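PDB 7D6V: succinate dehydrogenase subunit A from Mycolicibacterium smegmatis, which binds FAD as the flavoprotein subunit of the Sdh1 succinate dehydrogenase and probably oxidises succinate to fumarate, passing the electrons on to the iron-sulfur subunit. Local coordinates for residues R6-D10 and R453-E458; K183-A187 and L199-V205. Residue numbers count along the deposited sequence, not the author numbering.

Contact 1. Residues R6-D10 and R453-E458; sequences RHSYD and RPKVSE
Two arginines, one on each segment, make this surface contact, and the backbones never pair: the closest CA atoms are 9.5 Å apart for Asp-10 and Arg-453 and 10.8 Å for Arg-6 and Val-456. Arg-6 and His-7 end strand 5-7, Ser-8 and Tyr-9 stay extended, and Asp-10 turns off at phi/psi -87/-39; 453-457 is an extended loop after helix 427-448. The two run nearly antiparallel, end-to-end directions 160° apart. Arg-453 has the largest area buried, 66 Å². With chi angles m, t, p and 99° its guanidinium works through its edge: Arg-453 NH2 donates to Tyr-9 O (2.7 Å, N-H...O angle 134°), and Arg-453 NH1 forms a salt bridge with Asp-10 OD1 (2.9 Å, 157°). Asp-10 (chi1 m) OD2 accepts a hydrogen bond from Arg-33 N. Arg-6, burying 57 Å², repeats the m, t, p course at the other end. Arg-6 NH2 meets Glu-458 OE1 at 3.4 Å, in a salt bridge whose hydrogen bonds are weak, the second being Arg-6 NH1 to Glu-458 OE2 at 3.5 Å. Arg-6 NH1 also lies 3.5 Å from Val-456 CG2. Glu-458 (chi1 m, chi2 m) opens helix 458-469, with Ser-457 at the N-cap position. The contact thus fastens the N-terminal strand and its exit to the linker between two helices. Short bonds at Arg-453 and long, weak ones at Arg-6 imply a polar surface attachment, tighter at the Asp-10 end.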
loop_
_atom_site.group_PDB
_atom_site.type_symbol
_atom_site.label_atom_id
_atom_site.label_comp_id
_atom_site.label_asym_id
_atom_site.label_seq_id
_atom_site.Cartn_x
_atom_site.Cartn_y
_atom_site.Cartn_z
ATOM N N ARG A 6 16.449 29.490 0.229
ATOM C CA ARG A 6 17.645 28.922 0.839
ATOM C C ARG A 6 17.352 28.387 2.232
ATOM O O ARG A 6 16.680 29.041 3.034
ATOM C CB ARG A 6 18.765 29.956 0.918
ATOM C CG ARG A 6 19.087 30.617 -0.399
ATOM C CD ARG A 6 19.978 31.819 -0.190
ATOM N NE ARG A 6 21.377 31.433 -0.055
ATOM C CZ ARG A 6 22.292 31.614 -0.999
ATOM N NH1 ARG A 6 23.544 31.234 -0.792
ATOM N NH2 ARG A 6 21.951 32.175 -2.151
ATOM N N HIS A 7 17.878 27.199 2.515
ATOM C CA HIS A 7 17.764 26.572 3.823
ATOM C C HIS A 7 19.144 26.149 4.301
ATOM O O HIS A 7 20.020 25.818 3.500
ATOM C CB HIS A 7 16.831 25.363 3.784
ATOM C CG HIS A 7 15.455 25.679 3.293
ATOM N ND1 HIS A 7 14.505 26.291 4.082
ATOM C CD2 HIS A 7 14.867 25.468 2.093
ATOM C CE1 HIS A 7 13.393 26.445 3.389
ATOM N NE2 HIS A 7 13.585 25.953 2.179
ATOM N N SER A 8 19.331 26.164 5.617
ATOM C CA SER A 8 20.604 25.824 6.239
ATOM C C SER A 8 20.392 24.656 7.190
ATOM O O SER A 8 19.554 24.733 8.093
ATOM C CB SER A 8 21.187 27.025 6.981
ATOM O OG SER A 8 22.504 26.759 7.424
ATOM N N TYR A 9 21.149 23.580 6.985
ATOM C CA TYR A 9 21.037 22.378 7.797
ATOM C C TYR A 9 22.422 21.789 8.017
ATOM O O TYR A 9 23.414 22.254 7.455
ATOM C CB TYR A 9 20.110 21.346 7.147
ATOM C CG TYR A 9 18.653 21.725 7.211
ATOM C CD1 TYR A 9 17.883 21.402 8.316
ATOM C CD2 TYR A 9 18.051 22.421 6.174
ATOM C CE1 TYR A 9 16.555 21.752 8.382
ATOM C CE2 TYR A 9 16.726 22.777 6.233
ATOM C CZ TYR A 9 15.981 22.441 7.337
ATOM O OH TYR A 9 14.656 22.794 7.399
ATOM N N ASP A 10 22.482 20.762 8.862
ATOM C CA ASP A 10 23.728 20.045 9.103
ATOM C C ASP A 10 23.943 18.920 8.100
ATOM O O ASP A 10 25.072 18.694 7.655
ATOM C CB ASP A 10 23.747 19.475 10.522
ATOM C CG ASP A 10 23.929 20.541 11.578
ATOM O OD1 ASP A 10 24.728 21.473 11.356
ATOM O OD2 ASP A 10 23.274 20.446 12.636
ATOM N N ARG A 453 32.678 25.431 8.124
ATOM C CA ARG A 453 31.686 24.891 7.203
ATOM C C ARG A 453 31.924 25.417 5.794
ATOM O O ARG A 453 32.153 26.620 5.619
ATOM C CB ARG A 453 30.280 25.245 7.657
ATOM C CG ARG A 453 29.801 24.409 8.826
ATOM C CD ARG A 453 28.639 25.069 9.532
ATOM N NE ARG A 453 27.394 24.922 8.789
ATOM C CZ ARG A 453 26.469 24.010 9.062
ATOM N NH1 ARG A 453 26.650 23.161 10.065
ATOM N NH2 ARG A 453 25.362 23.948 8.334
ATOM N N PRO A 454 31.890 24.552 4.783
ATOM C CA PRO A 454 32.058 25.017 3.403
ATOM C C PRO A 454 30.915 25.920 2.970
ATOM O O PRO A 454 29.776 25.783 3.419
ATOM C CB PRO A 454 32.083 23.716 2.591
ATOM C CG PRO A 454 31.456 22.694 3.481
ATOM C CD PRO A 454 31.806 23.086 4.869
ATOM N N LYS A 455 31.233 26.850 2.076
ATOM C CA LYS A 455 30.313 27.894 1.648
ATOM C C LYS A 455 29.907 27.689 0.196
ATOM O O LYS A 455 30.751 27.416 -0.663
ATOM C CB LYS A 455 30.954 29.271 1.819
ATOM C CG LYS A 455 31.213 29.640 3.265
ATOM C CD LYS A 455 31.837 31.016 3.392
ATOM C CE LYS A 455 32.003 31.402 4.852
ATOM N NZ LYS A 455 32.999 30.541 5.540
ATOM N N VAL A 456 28.608 27.826 -0.076
ATOM C CA VAL A 456 28.118 27.749 -1.446
ATOM C C VAL A 456 28.480 29.025 -2.194
ATOM O O VAL A 456 28.354 30.139 -1.668
ATOM C CB VAL A 456 26.601 27.499 -1.474
ATOM C CG1 VAL A 456 26.276 26.151 -0.873
ATOM C CG2 VAL A 456 25.859 28.593 -0.732
ATOM N N SER A 457 28.954 28.865 -3.424
ATOM C CA SER A 457 29.265 29.987 -4.294
ATOM C C SER A 457 28.082 30.279 -5.207
ATOM O O SER A 457 27.359 29.373 -5.624
ATOM C CB SER A 457 30.513 29.706 -5.131
ATOM O OG SER A 457 30.272 28.676 -6.070
ATOM N N GLU A 458 27.892 31.563 -5.513
ATOM C CA GLU A 458 26.746 31.961 -6.323
ATOM C C GLU A 458 26.910 31.555 -7.782
ATOM O O GLU A 458 25.911 31.329 -8.475
ATOM C CB GLU A 458 26.524 33.469 -6.205
ATOM C CG GLU A 458 26.422 33.997 -4.769
ATOM C CD GLU A 458 25.558 33.142 -3.844
ATOM O OE1 GLU A 458 24.580 32.517 -4.312
ATOM O OE2 GLU A 458 25.863 33.094 -2.632
#

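Contact 2. Residues K183-A187 and L199-V205; sequences KIAGA and LFEAPAV
Strand 184-191 and strand 197-200 form a beta hairpin, and here its second arm leaves the sheet to become strand 204-206. Leu-199, extended, turns its side chain (chi1 t, chi2 p) so that Leu-199 CD1 lies 3.4 Å from Ala-187 O; Leu-199 CA makes a CA-H...O contact of 3.5 Å with the same oxygen. Phe-200 faces Ala-187 across the two antiparallel strands, CA atoms 5.1 Å apart: Phe-200 N donates to Ala-187 O (2.8 Å, 163°) and Ala-187 N to Phe-200 O (3.1 Å, bent to 138°). The Phe-200 ring, chi1 m, brings CD2 to 4.4 Å from Ala-187 CB and meets Phe-169 edge-to-face. Phe-200 O also takes a CA-H...O contact from Gly-186 CA at 3.1 Å. Gly-186, phi/psi 158/-179, forms a classic beta bulge with Ala-185 opposite Ile-178; a CB there would clash with Phe-200 O. At Glu-201 (-126/49) regular pairing stops, Glu-201 CA lying 4.2 Å from Gly-186 CA and 3.6 Å from Ala-185 O. Ala-202 O comes within 3.3 Å of Ala-185 C without a hydrogen bond to 183-187. Pro-203 (-78/-9) bends the chain, its O 3.5 Å from Ile-184 O. Ala-204 resumes an extended course, hydrogen-bonded through its backbone to Val-12, and Val-205 (chi1 t) sets CG2 3.7 Å from CG2 of Ile-184 (m, m). Strand 204-206 joins the parallel sheet of the Rossmann-type FAD-binding domain. Two backbone hydrogen bonds, one bent, are followed by close backbone packing that glycine permits, then by a hydrophobic join between two sheets.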
loop_
_atom_site.group_PDB
_atom_site.type_symbol
_atom_site.label_atom_id
_atom_site.label_comp_id
_atom_site.label_asym_id
_atom_site.label_seq_id
_atom_site.Cartn_x
_atom_site.Cartn_y
_atom_site.Cartn_z
ATOM N N LYS A 183 34.674 19.659 -1.648
ATOM C CA LYS A 183 33.873 19.159 -0.544
ATOM C C LYS A 183 32.417 19.560 -0.736
ATOM O O LYS A 183 32.114 20.583 -1.350
ATOM C CB LYS A 183 34.384 19.700 0.791
ATOM C CG LYS A 183 35.886 19.872 0.854
ATOM C CD LYS A 183 36.298 20.571 2.137
ATOM C CE LYS A 183 35.601 21.914 2.278
ATOM N NZ LYS A 183 36.186 22.953 1.386
ATOM N N ILE A 184 31.514 18.737 -0.202
ATOM C CA ILE A 184 30.092 19.029 -0.298
ATOM C C ILE A 184 29.791 20.335 0.415
ATOM O O ILE A 184 30.210 20.551 1.557
ATOM C CB ILE A 184 29.270 17.872 0.290
ATOM C CG1 ILE A 184 29.268 16.676 -0.662
ATOM C CG2 ILE A 184 27.855 18.322 0.610
ATOM C CD1 ILE A 184 28.762 16.991 -2.044
ATOM N N ALA A 185 29.061 21.221 -0.262
ATOM C CA ALA A 185 28.615 22.471 0.328
ATOM C C ALA A 185 27.104 22.630 0.336
ATOM O O ALA A 185 26.603 23.544 0.997
ATOM C CB ALA A 185 29.238 23.669 -0.405
ATOM N N GLY A 186 26.372 21.780 -0.364
ATOM C CA GLY A 186 24.928 21.858 -0.364
ATOM C C GLY A 186 24.344 21.185 -1.587
ATOM O O GLY A 186 25.056 20.645 -2.431
ATOM N N ALA A 187 23.017 21.232 -1.660
ATOM C CA ALA A 187 22.265 20.629 -2.749
ATOM C C ALA A 187 21.329 21.660 -3.360
ATOM O O ALA A 187 20.760 22.493 -2.652
ATOM C CB ALA A 187 21.463 19.417 -2.268
ATOM N N LEU A 199 17.795 25.855 -2.518
ATOM C CA LEU A 199 19.188 25.544 -2.239
ATOM C C LEU A 199 19.328 25.184 -0.769
ATOM O O LEU A 199 18.960 25.975 0.106
ATOM C CB LEU A 199 20.095 26.723 -2.589
ATOM C CG LEU A 199 21.527 26.632 -2.066
ATOM C CD1 LEU A 199 22.288 25.519 -2.764
ATOM C CD2 LEU A 199 22.235 27.959 -2.234
ATOM N N PHE A 200 19.865 24.002 -0.506
ATOM C CA PHE A 200 20.232 23.581 0.835
ATOM C C PHE A 200 21.724 23.807 1.029
ATOM O O PHE A 200 22.507 23.722 0.083
ATOM C CB PHE A 200 19.871 22.114 1.059
ATOM C CG PHE A 200 18.420 21.810 0.818
ATOM C CD1 PHE A 200 17.497 21.920 1.840
ATOM C CD2 PHE A 200 17.978 21.428 -0.435
ATOM C CE1 PHE A 200 16.166 21.649 1.617
ATOM C CE2 PHE A 200 16.649 21.156 -0.661
ATOM C CZ PHE A 200 15.743 21.266 0.365
ATOM N N GLU A 201 22.113 24.115 2.260
ATOM C CA GLU A 201 23.475 24.535 2.573
ATOM C C GLU A 201 24.063 23.667 3.675
ATOM O O GLU A 201 24.612 24.157 4.664
ATOM C CB GLU A 201 23.512 26.009 2.955
ATOM C CG GLU A 201 23.465 26.950 1.772
ATOM C CD GLU A 201 22.976 28.333 2.149
ATOM O OE1 GLU A 201 21.760 28.488 2.380
ATOM O OE2 GLU A 201 23.805 29.265 2.212
ATOM N N ALA A 202 23.943 22.368 3.525
ATOM C CA ALA A 202 24.502 21.486 4.535
ATOM C C ALA A 202 25.915 21.051 4.163
ATOM O O ALA A 202 26.231 20.886 2.982
ATOM C CB ALA A 202 23.624 20.254 4.707
ATOM N N PRO A 203 26.788 20.858 5.155
ATOM C CA PRO A 203 28.138 20.352 4.867
ATOM C C PRO A 203 28.205 18.857 4.598
ATOM O O PRO A 203 29.266 18.373 4.185
ATOM C CB PRO A 203 28.921 20.713 6.134
ATOM C CG PRO A 203 27.901 20.775 7.200
ATOM C CD PRO A 203 26.637 21.264 6.562
ATOM N N ALA A 204 27.122 18.114 4.811
ATOM C CA ALA A 204 27.093 16.683 4.560
ATOM C C ALA A 204 25.825 16.317 3.805
ATOM O O ALA A 204 24.770 16.923 4.002
ATOM C CB ALA A 204 27.171 15.877 5.862
ATOM N N VAL A 205 25.940 15.317 2.937
ATOM C CA VAL A 205 24.822 14.828 2.138
ATOM C C VAL A 205 24.842 13.305 2.161
ATOM O O VAL A 205 25.893 12.693 1.955
ATOM C CB VAL A 205 24.888 15.352 0.689
ATOM C CG1 VAL A 205 24.015 14.518 -0.231
ATOM C CG2 VAL A 205 24.471 16.808 0.632
#

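How the contacts relate
Contacts 1 and 2 have centres about 6 Å apart and meet directly. Strands 5-7 and 197-200 are parallel neighbours in one mixed sheet, where His-7 N lies 2.9 Å from Leu-199 O, a probable hydrogen bond. The loop 453-458 packs against the hairpin: Val-456 CG1 is 3.2 Å from Ala-185 O and Pro-454 CG is 3.1 Å from Ile-184 O, while Asp-10 O approaches Pro-203 CD at 3.2 Å. Contact 1 is a surface contact and contact 2 a buried one, and Glu-201 of contact 2 reaches Arg-6 of contact 1 in a long, weak ion pair. FAD is about 8 Å from the side chain of Phe-200 and about 14 Å from that of Tyr-9.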